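Local coordinates for protein succinate-semialdehyde dehydrogenase (NAD(P)(+)) (PDB 3RH9) that probably oxidises succinate semialdehyde to succinate with a nicotinamide adenine dinucleotide as electron acceptor, as a member of the aldehyde dehydrogenase family, at residues E109-C120 / F159-A170; V31-I40 / L95-W103. All coordinates share one frame; numbering follows the deposited sequence.

Both segments of contact 2 precede those of contact 1 along the chain, and the two centres lie about 22 Å apart. Contact 2 sets the hairpin 31-40 on the C-terminal end of helix 88-99; the next helix, 103-123, then packs in contact 1 along helix 162-174. The connection between them is direct: K101, just past the helix end in contact 2, forms a salt bridge with E109, which opens contact 1, and L95 packs against both E109 and P160. Contact 1 lies about 10 Å from the centre of the chain and contact 2 about 19 Å, so together they tie the peripheral hairpin, through consecutive helices, to the interior beside the predicted active site.

Contact 1: E109-C120 / F159-A170; sequences EVDYAAGFFDYC and FPIGMIAKKLSA
E109 reaches the start of helix 162-174 with its chain fully extended, CG anti to the backbone N, which carries the carboxylate to the backbone of F159-G162. There OE2 accepts two backbone bonds of different geometry. E109 OE2 receives G162 N, 2.7 Å away, on its anti lone pair with an N-H...O angle of 161°, whereas I161 N meets the same oxygen from above the carboxylate plane. The F159 ring presents its edge to E109 CD, with ring and carboxylate planes 76° apart. OE1 pairs with the ammonium of K101, which would probably favour the ionised carboxylate.

Beyond this anchor segments 109-120 and 162-170 run almost parallel, 9° between axes that approach to 8.3 Å, a spacing that small residues permit: A113 CB lies 3.5 Å from A165 CB. Two phenylalanines flank this pair. K166 CG sits over one face of the F116 ring, 3.6 Å from its centroid, in a CH-pi contact, and the extended lysine continues past the edge of Y112, whose OH bonds to P448 O. The F117 ring instead receives S169 CB over a face, 3.9 Å from the centroid, again as a CH-pi contact. S169 turns OG back along its own helix toward A165 O, modelled at a rather short distance, while its CB faces the ring.

The side chain of K166 lies about 4 Å from that of E256, the predicted active-site residue, placing this packing beside the probable catalytic centre. Helix 70-86 covers F117, helix 88-99 packs on V110 and P160, and helix 188-197 backs I161 and I164. Helix 162-174 itself links parallel strands 151-154 and 178-181, a beta-alpha-beta crossover of the family's Rossmann-type cofactor domain.

Contact 2: V31-I40 / L95-W103; sequences VYNPATGSVI and LCMEHGKPW
P34 and N33 pack on the last turn of helix 88-99, where the nearest helix atoms are the carbonyl oxygens of M97, E98 and H99. P34 CD is 3.2 Å from M97 O and 3.4 Å from E98 O, and P34 CG lies 3.2 Å from H99 O, so the proline ring spans all three. N33 adds a CA-H...O contact, its CA 3.2 Å from M97 O with an angle of 141° at the hydrogen. With CG anti to the backbone N, its amide also lies by M97 O, and OD1 folds back to accept from A35 N at 2.7 Å, an Asx turn. A water within bonding distance of N33 OD1 and C96 O can bridge them, though not all its possible bonds can form at once.

Toward the strands the packing thins: I40 CD1 approaches M97 CB at 4.0 Å and V31 CG1 approaches E98 CB at 4.1 Å. The turn T36-S38, with an ST turn at T36 OG1, is the exposed end and takes no part.

E98 joins helix 88-99 to the start of helix 188-197, accepting from L188 N and T189 OG1. Separately, the hairpin of strands 28-32 and 39-44 packs on the end of helix 88-99, and I40 also touches L188.

Contact 1: E109-C120 / F159-A170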
loop_
_atom_site.group_PDB
_atom_site.type_symbol
_atom_site.label_atom_id
_atom_site.label_comp_id
_atom_site.label_asym_id
_atom_site.label_seq_id
_atom_site.Cartn_x
_atom_site.Cartn_y
_atom_site.Cartn_z
ATOM N N GLU A 109 -14.852 5.428 -24.520
ATOM C CA GLU A 109 -14.528 5.204 -23.112
ATOM C C GLU A 109 -15.096 3.870 -22.669
ATOM O O GLU A 109 -14.511 3.163 -21.840
ATOM C CB GLU A 109 -15.045 6.322 -22.193
ATOM C CG GLU A 109 -14.707 6.064 -20.693
ATOM C CD GLU A 109 -15.247 7.128 -19.722
ATOM O OE1 GLU A 109 -15.492 8.274 -20.156
ATOM O OE2 GLU A 109 -15.418 6.824 -18.515
ATOM N N VAL A 110 -16.247 3.525 -23.229
ATOM C CA VAL A 110 -16.856 2.230 -22.984
ATOM C C VAL A 110 -15.952 1.143 -23.545
ATOM O O VAL A 110 -15.791 0.101 -22.927
ATOM C CB VAL A 110 -18.238 2.151 -23.607
ATOM C CG1 VAL A 110 -18.770 0.757 -23.485
ATOM C CG2 VAL A 110 -19.160 3.136 -22.927
ATOM N N ASP A 111 -15.340 1.401 -24.695
ATOM C CA ASP A 111 -14.424 0.436 -25.291
ATOM C C ASP A 111 -13.240 0.230 -24.368
ATOM O O ASP A 111 -12.848 -0.899 -24.041
ATOM C CB ASP A 111 -13.913 0.936 -26.637
ATOM C CG ASP A 111 -14.958 0.841 -27.735
ATOM O OD1 ASP A 111 -16.037 0.255 -27.482
ATOM O OD2 ASP A 111 -14.688 1.343 -28.852
ATOM N N TYR A 112 -12.673 1.354 -23.956
ATOM C CA TYR A 112 -11.554 1.383 -23.043
ATOM C C TYR A 112 -11.834 0.599 -21.743
ATOM O O TYR A 112 -10.993 -0.183 -21.280
ATOM C CB TYR A 112 -11.260 2.839 -22.745
ATOM C CG TYR A 112 -10.157 3.070 -21.770
ATOM C CD1 TYR A 112 -8.827 2.977 -22.163
ATOM C CD2 TYR A 112 -10.437 3.415 -20.464
ATOM C CE1 TYR A 112 -7.803 3.211 -21.274
ATOM C CE2 TYR A 112 -9.423 3.655 -19.564
ATOM C CZ TYR A 112 -8.110 3.550 -19.975
ATOM O OH TYR A 112 -7.107 3.781 -19.068
ATOM N N ALA A 113 -13.014 0.821 -21.164
ATOM C CA ALA A 113 -13.454 0.111 -19.964
ATOM C C ALA A 113 -13.503 -1.398 -20.184
ATOM O O ALA A 113 -13.188 -2.186 -19.287
ATOM C CB ALA A 113 -14.828 0.611 -19.522
ATOM N N ALA A 114 -13.910 -1.795 -21.385
ATOM C CA ALA A 114 -14.093 -3.205 -21.695
ATOM C C ALA A 114 -12.774 -3.957 -21.651
ATOM O O ALA A 114 -12.750 -5.140 -21.352
ATOM C CB ALA A 114 -14.747 -3.360 -23.051
ATOM N N GLY A 115 -11.683 -3.258 -21.949
ATOM C CA GLY A 115 -10.380 -3.883 -22.097
ATOM C C GLY A 115 -9.732 -4.228 -20.769
ATOM O O GLY A 115 -8.757 -4.988 -20.710
ATOM N N PHE A 116 -10.264 -3.654 -19.698
ATOM C CA PHE A 116 -9.779 -3.980 -18.369
ATOM C C PHE A 116 -10.324 -5.333 -17.977
ATOM O O PHE A 116 -9.617 -6.193 -17.442
ATOM C CB PHE A 116 -10.189 -2.903 -17.364
ATOM C CG PHE A 116 -9.329 -1.687 -17.434
ATOM C CD1 PHE A 116 -8.055 -1.695 -16.882
ATOM C CD2 PHE A 116 -9.767 -0.542 -18.091
ATOM C CE1 PHE A 116 -7.243 -0.586 -16.957
ATOM C CE2 PHE A 116 -8.949 0.581 -18.168
ATOM C CZ PHE A 116 -7.681 0.553 -17.603
ATOM N N PHE A 117 -11.596 -5.518 -18.273
ATOM C CA PHE A 117 -12.251 -6.779 -18.019
ATOM C C PHE A 117 -11.648 -7.868 -18.884
ATOM O O PHE A 117 -11.442 -8.992 -18.436
ATOM C CB PHE A 117 -13.750 -6.625 -18.233
ATOM C CG PHE A 117 -14.429 -5.944 -17.091
ATOM C CD1 PHE A 117 -14.763 -4.617 -17.167
ATOM C CD2 PHE A 117 -14.695 -6.632 -15.919
ATOM C CE1 PHE A 117 -15.382 -3.993 -16.102
ATOM C CE2 PHE A 117 -15.301 -6.016 -14.856
ATOM C CZ PHE A 117 -15.650 -4.701 -14.943
ATOM N N ASP A 118 -11.344 -7.527 -20.125
ATOM C CA ASP A 118 -10.725 -8.491 -21.004
ATOM C C ASP A 118 -9.377 -8.869 -20.433
ATOM O O ASP A 118 -9.021 -10.039 -20.369
ATOM C CB ASP A 118 -10.549 -7.934 -22.420
ATOM C CG ASP A 118 -10.093 -9.002 -23.405
ATOM O OD1 ASP A 118 -10.710 -10.095 -23.456
ATOM O OD2 ASP A 118 -9.107 -8.760 -24.121
ATOM N N TYR A 119 -8.624 -7.871 -20.005
ATOM C CA TYR A 119 -7.266 -8.132 -19.608
ATOM C C TYR A 119 -7.251 -8.967 -18.336
ATOM O O TYR A 119 -6.407 -9.845 -18.166
ATOM C CB TYR A 119 -6.484 -6.841 -19.440
ATOM C CG TYR A 119 -5.130 -7.109 -18.870
ATOM C CD1 TYR A 119 -4.935 -7.135 -17.496
ATOM C CD2 TYR A 119 -4.044 -7.377 -19.704
ATOM C CE1 TYR A 119 -3.694 -7.405 -16.967
ATOM C CE2 TYR A 119 -2.787 -7.646 -19.176
ATOM C CZ TYR A 119 -2.628 -7.662 -17.808
ATOM O OH TYR A 119 -1.398 -7.920 -17.266
ATOM N N CYS A 120 -8.206 -8.712 -17.453
ATOM C CA CYS A 120 -8.303 -9.471 -16.212
ATOM C C CYS A 120 -8.773 -10.902 -16.407
ATOM O O CYS A 120 -8.396 -11.793 -15.649
ATOM C CB CYS A 120 -9.203 -8.752 -15.216
ATOM S SG CYS A 120 -8.320 -7.486 -14.322
ATOM N N PHE A 159 -14.197 9.948 -15.330
ATOM C CA PHE A 159 -14.448 8.801 -16.197
ATOM C C PHE A 159 -15.552 7.949 -15.615
ATOM O O PHE A 159 -15.290 6.980 -14.903
ATOM C CB PHE A 159 -13.185 7.974 -16.401
ATOM C CG PHE A 159 -12.191 8.621 -17.303
ATOM C CD1 PHE A 159 -11.095 9.282 -16.784
ATOM C CD2 PHE A 159 -12.361 8.580 -18.680
ATOM C CE1 PHE A 159 -10.172 9.893 -17.620
ATOM C CE2 PHE A 159 -11.441 9.191 -19.527
ATOM C CZ PHE A 159 -10.340 9.849 -18.989
ATOM N N PRO A 160 -16.801 8.324 -15.908
ATOM C CA PRO A 160 -17.961 7.658 -15.307
ATOM C C PRO A 160 -17.990 6.143 -15.570
ATOM O O PRO A 160 -18.550 5.414 -14.756
ATOM C CB PRO A 160 -19.150 8.370 -15.960
ATOM C CG PRO A 160 -18.599 9.708 -16.385
ATOM C CD PRO A 160 -17.191 9.421 -16.807
ATOM N N ILE A 161 -17.393 5.674 -16.663
ATOM C CA ILE A 161 -17.280 4.233 -16.880
ATOM C C ILE A 161 -15.847 3.696 -16.852
ATOM O O ILE A 161 -15.626 2.563 -16.488
ATOM C CB ILE A 161 -17.985 3.760 -18.168
ATOM C CG1 ILE A 161 -18.483 2.327 -17.991
ATOM C CG2 ILE A 161 -17.061 3.831 -19.356
ATOM C CD1 ILE A 161 -19.528 2.147 -16.897
ATOM N N GLY A 162 -14.873 4.501 -17.238
ATOM C CA GLY A 162 -13.494 4.039 -17.259
ATOM C C GLY A 162 -12.919 3.733 -15.881
ATOM O O GLY A 162 -12.334 2.668 -15.666
HETATM N N MSE A 163 -13.080 4.672 -14.950
HETATM C CA MSE A 163 -12.585 4.484 -13.596
HETATM C C MSE A 163 -13.077 3.173 -13.005
HETATM O O MSE A 163 -12.282 2.284 -12.702
HETATM C CB MSE A 163 -13.001 5.641 -12.681
HETATM C CG MSE A 163 -12.305 6.947 -12.984
HETATM SE SE MSE A 163 -10.409 6.660 -13.389
HETATM C CE MSE A 163 -9.918 8.553 -13.624
ATOM N N ILE A 164 -14.390 3.054 -12.839
ATOM C CA ILE A 164 -14.945 1.886 -12.188
ATOM C C ILE A 164 -14.443 0.590 -12.832
ATOM O O ILE A 164 -14.265 -0.412 -12.147
ATOM C CB ILE A 164 -16.471 1.914 -12.195
ATOM C CG1 ILE A 164 -17.013 0.878 -11.206
ATOM C CG2 ILE A 164 -16.983 1.661 -13.600
ATOM C CD1 ILE A 164 -16.331 0.902 -9.844
ATOM N N ALA A 165 -14.199 0.624 -14.140
ATOM C CA ALA A 165 -13.783 -0.568 -14.879
ATOM C C ALA A 165 -12.426 -1.075 -14.408
ATOM O O ALA A 165 -12.202 -2.285 -14.331
ATOM C CB ALA A 165 -13.754 -0.293 -16.368
ATOM N N LYS A 166 -11.525 -0.141 -14.100
ATOM C CA LYS A 166 -10.202 -0.479 -13.589
ATOM C C LYS A 166 -10.326 -1.178 -12.242
ATOM O O LYS A 166 -9.607 -2.131 -11.954
ATOM C CB LYS A 166 -9.326 0.771 -13.416
ATOM C CG LYS A 166 -9.060 1.584 -14.689
ATOM C CD LYS A 166 -8.390 2.916 -14.340
ATOM C CE LYS A 166 -7.863 3.638 -15.575
ATOM N NZ LYS A 166 -7.060 4.876 -15.238
ATOM N N LYS A 167 -11.237 -0.705 -11.410
ATOM C CA LYS A 167 -11.303 -1.217 -10.056
ATOM C C LYS A 167 -12.045 -2.541 -9.985
ATOM O O LYS A 167 -11.667 -3.428 -9.231
ATOM C CB LYS A 167 -11.947 -0.195 -9.113
ATOM C CG LYS A 167 -11.242 1.136 -9.046
ATOM C CD LYS A 167 -11.822 2.011 -7.938
ATOM C CE LYS A 167 -11.178 3.385 -7.942
ATOM N NZ LYS A 167 -9.712 3.302 -7.707
ATOM N N LEU A 168 -13.107 -2.669 -10.768
ATOM C CA LEU A 168 -14.018 -3.794 -10.617
ATOM C C LEU A 168 -13.494 -5.041 -11.309
ATOM O O LEU A 168 -13.664 -6.144 -10.814
ATOM C CB LEU A 168 -15.407 -3.430 -11.114
ATOM C CG LEU A 168 -16.474 -4.482 -10.829
ATOM C CD1 LEU A 168 -16.273 -5.067 -9.437
ATOM C CD2 LEU A 168 -17.892 -3.919 -11.014
ATOM N N SER A 169 -12.837 -4.861 -12.444
ATOM C CA SER A 169 -12.159 -5.962 -13.110
ATOM C C SER A 169 -11.132 -6.646 -12.203
ATOM O O SER A 169 -11.015 -7.872 -12.207
ATOM C CB SER A 169 -11.484 -5.474 -14.378
ATOM O OG SER A 169 -10.704 -4.326 -14.109
ATOM N N ALA A 170 -10.383 -5.866 -11.429
ATOM C CA ALA A 170 -9.396 -6.443 -10.506
ATOM C C ALA A 170 -10.063 -7.053 -9.272
ATOM O O ALA A 170 -9.683 -8.119 -8.820
ATOM C CB ALA A 170 -8.341 -5.417 -10.108
#

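Contact 2: V31-I40 / L95-W103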
loop_
_atom_site.group_PDB
_atom_site.type_symbol
_atom_site.label_atom_id
_atom_site.label_comp_id
_atom_site.label_asym_id
_atom_site.label_seq_id
_atom_site.Cartn_x
_atom_site.Cartn_y
_atom_site.Cartn_z
ATOM N N VAL A 31 -29.324 15.546 -11.319
ATOM C CA VAL A 31 -28.238 15.462 -12.278
ATOM C C VAL A 31 -28.516 16.460 -13.395
ATOM O O VAL A 31 -29.644 16.579 -13.875
ATOM C CB VAL A 31 -28.100 14.042 -12.862
ATOM C CG1 VAL A 31 -26.856 13.938 -13.721
ATOM C CG2 VAL A 31 -28.065 13.017 -11.742
ATOM N N TYR A 32 -27.490 17.186 -13.811
ATOM C CA TYR A 32 -27.651 18.175 -14.872
ATOM C C TYR A 32 -26.952 17.743 -16.140
ATOM O O TYR A 32 -25.973 17.028 -16.086
ATOM C CB TYR A 32 -27.051 19.498 -14.421
ATOM C CG TYR A 32 -27.918 20.270 -13.453
ATOM C CD1 TYR A 32 -27.926 19.961 -12.094
ATOM C CD2 TYR A 32 -28.729 21.316 -13.900
ATOM C CE1 TYR A 32 -28.709 20.671 -11.213
ATOM C CE2 TYR A 32 -29.521 22.027 -13.019
ATOM C CZ TYR A 32 -29.505 21.702 -11.679
ATOM O OH TYR A 32 -30.292 22.411 -10.810
ATOM N N ASN A 33 -27.451 18.171 -17.287
ATOM C CA ASN A 33 -26.671 18.058 -18.508
ATOM C C ASN A 33 -25.823 19.322 -18.620
ATOM O O ASN A 33 -26.356 20.415 -18.689
ATOM C CB ASN A 33 -27.575 17.902 -19.724
ATOM C CG ASN A 33 -26.794 17.817 -21.018
ATOM O OD1 ASN A 33 -25.673 18.313 -21.117
ATOM N ND2 ASN A 33 -27.381 17.179 -22.021
ATOM N N PRO A 34 -24.493 19.183 -18.613
ATOM C CA PRO A 34 -23.672 20.396 -18.567
ATOM C C PRO A 34 -23.828 21.243 -19.822
ATOM O O PRO A 34 -23.360 22.379 -19.854
ATOM C CB PRO A 34 -22.246 19.848 -18.483
ATOM C CG PRO A 34 -22.417 18.435 -17.962
ATOM C CD PRO A 34 -23.682 17.958 -18.571
ATOM N N ALA A 35 -24.480 20.694 -20.837
ATOM C CA ALA A 35 -24.600 21.373 -22.117
ATOM C C ALA A 35 -25.814 22.289 -22.155
ATOM O O ALA A 35 -25.847 23.249 -22.919
ATOM C CB ALA A 35 -24.665 20.355 -23.244
ATOM N N THR A 36 -26.807 22.009 -21.325
ATOM C CA THR A 36 -28.071 22.721 -21.430
ATOM C C THR A 36 -28.465 23.441 -20.147
ATOM O O THR A 36 -29.342 24.307 -20.151
ATOM C CB THR A 36 -29.202 21.765 -21.783
ATOM O OG1 THR A 36 -29.555 21.004 -20.622
ATOM C CG2 THR A 36 -28.780 20.834 -22.906
ATOM N N GLY A 37 -27.819 23.077 -19.046
ATOM C CA GLY A 37 -28.179 23.616 -17.754
ATOM C C GLY A 37 -29.439 22.992 -17.195
ATOM O O GLY A 37 -29.865 23.371 -16.104
ATOM N N SER A 38 -30.035 22.036 -17.914
ATOM C CA SER A 38 -31.261 21.376 -17.444
ATOM C C SER A 38 -30.996 20.128 -16.595
ATOM O O SER A 38 -30.000 19.420 -16.775
ATOM C CB SER A 38 -32.177 20.969 -18.614
ATOM O OG SER A 38 -32.521 22.050 -19.461
ATOM N N VAL A 39 -31.923 19.856 -15.690
ATOM C CA VAL A 39 -31.932 18.625 -14.916
ATOM C C VAL A 39 -32.398 17.454 -15.787
ATOM O O VAL A 39 -33.433 17.534 -16.436
ATOM C CB VAL A 39 -32.855 18.788 -13.686
ATOM C CG1 VAL A 39 -33.314 17.448 -13.160
ATOM C CG2 VAL A 39 -32.142 19.610 -12.607
ATOM N N ILE A 40 -31.634 16.370 -15.818
ATOM C CA ILE A 40 -31.988 15.254 -16.698
ATOM C C ILE A 40 -32.412 14.016 -15.919
ATOM O O ILE A 40 -32.890 13.045 -16.495
ATOM C CB ILE A 40 -30.879 14.919 -17.731
ATOM C CG1 ILE A 40 -29.597 14.446 -17.039
ATOM C CG2 ILE A 40 -30.600 16.128 -18.614
ATOM C CD1 ILE A 40 -28.454 14.161 -17.995
ATOM N N LEU A 95 -23.509 8.747 -20.899
ATOM C CA LEU A 95 -22.272 9.314 -20.418
ATOM C C LEU A 95 -22.176 10.745 -20.936
ATOM O O LEU A 95 -21.946 11.699 -20.183
ATOM C CB LEU A 95 -21.096 8.489 -20.922
ATOM C CG LEU A 95 -19.811 8.623 -20.110
ATOM C CD1 LEU A 95 -18.960 7.375 -20.241
ATOM C CD2 LEU A 95 -19.027 9.862 -20.521
ATOM N N CYS A 96 -22.376 10.878 -22.238
ATOM C CA CYS A 96 -22.294 12.158 -22.906
ATOM C C CYS A 96 -23.157 13.211 -22.221
ATOM O O CYS A 96 -22.717 14.343 -21.969
ATOM C CB CYS A 96 -22.747 12.002 -24.351
ATOM S SG CYS A 96 -22.787 13.542 -25.248
HETATM N N MSE A 97 -24.396 12.843 -21.921
HETATM C CA MSE A 97 -25.344 13.832 -21.452
HETATM C C MSE A 97 -25.069 14.314 -20.043
HETATM O O MSE A 97 -25.344 15.471 -19.729
HETATM C CB MSE A 97 -26.770 13.326 -21.579
HETATM C CG MSE A 97 -27.288 13.435 -23.000
HETATM SE SE MSE A 97 -28.858 12.323 -23.314
HETATM C CE MSE A 97 -29.211 12.823 -25.189
ATOM N N GLU A 98 -24.525 13.446 -19.195
ATOM C CA GLU A 98 -24.308 13.828 -17.801
ATOM C C GLU A 98 -22.918 14.426 -17.553
ATOM O O GLU A 98 -22.742 15.247 -16.660
ATOM C CB GLU A 98 -24.587 12.653 -16.854
ATOM C CG GLU A 98 -23.606 11.520 -16.975
ATOM C CD GLU A 98 -23.923 10.376 -16.020
ATOM O OE1 GLU A 98 -24.824 10.543 -15.160
ATOM O OE2 GLU A 98 -23.275 9.312 -16.128
ATOM N N HIS A 99 -21.952 14.015 -18.359
ATOM C CA HIS A 99 -20.583 14.519 -18.269
ATOM C C HIS A 99 -20.338 15.731 -19.163
ATOM O O HIS A 99 -19.782 16.719 -18.720
ATOM C CB HIS A 99 -19.603 13.409 -18.640
ATOM C CG HIS A 99 -18.164 13.817 -18.587
ATOM N ND1 HIS A 99 -17.469 14.233 -19.701
ATOM C CD2 HIS A 99 -17.278 13.836 -17.561
ATOM C CE1 HIS A 99 -16.222 14.505 -19.362
ATOM N NE2 HIS A 99 -16.078 14.269 -18.070
ATOM N N GLY A 100 -20.757 15.650 -20.421
ATOM C CA GLY A 100 -20.564 16.739 -21.357
ATOM C C GLY A 100 -19.696 16.287 -22.513
ATOM O O GLY A 100 -19.805 16.786 -23.627
ATOM N N LYS A 101 -18.821 15.335 -22.229
ATOM C CA LYS A 101 -17.983 14.694 -23.234
ATOM C C LYS A 101 -18.783 14.339 -24.503
ATOM O O LYS A 101 -19.937 13.923 -24.423
ATOM C CB LYS A 101 -17.405 13.424 -22.609
ATOM C CG LYS A 101 -16.126 12.911 -23.219
ATOM C CD LYS A 101 -15.699 11.618 -22.514
ATOM C CE LYS A 101 -15.806 11.775 -20.996
ATOM N NZ LYS A 101 -14.976 10.810 -20.230
ATOM N N PRO A 102 -18.171 14.488 -25.682
ATOM C CA PRO A 102 -18.860 14.165 -26.939
ATOM C C PRO A 102 -19.186 12.679 -27.074
ATOM O O PRO A 102 -18.400 11.833 -26.634
ATOM C CB PRO A 102 -17.849 14.577 -28.012
ATOM C CG PRO A 102 -16.950 15.542 -27.338
ATOM C CD PRO A 102 -16.846 15.069 -25.918
ATOM N N TRP A 103 -20.328 12.378 -27.694
ATOM C CA TRP A 103 -20.847 11.013 -27.797
ATOM C C TRP A 103 -19.808 9.994 -28.249
ATOM O O TRP A 103 -19.617 8.971 -27.606
ATOM C CB TRP A 103 -22.005 10.988 -28.766
ATOM C CG TRP A 103 -22.908 9.833 -28.566
ATOM C CD1 TRP A 103 -22.681 8.737 -27.789
ATOM C CD2 TRP A 103 -24.191 9.639 -29.174
ATOM N NE1 TRP A 103 -23.751 7.880 -27.861
ATOM C CE2 TRP A 103 -24.690 8.410 -28.706
ATOM C CE3 TRP A 103 -24.970 10.396 -30.062
ATOM C CZ2 TRP A 103 -25.929 7.913 -29.099
ATOM C CZ3 TRP A 103 -26.194 9.902 -30.449
ATOM C CH2 TRP A 103 -26.662 8.672 -29.970
HETATM O O HOH W 1 -24.106 16.598 -22.787
#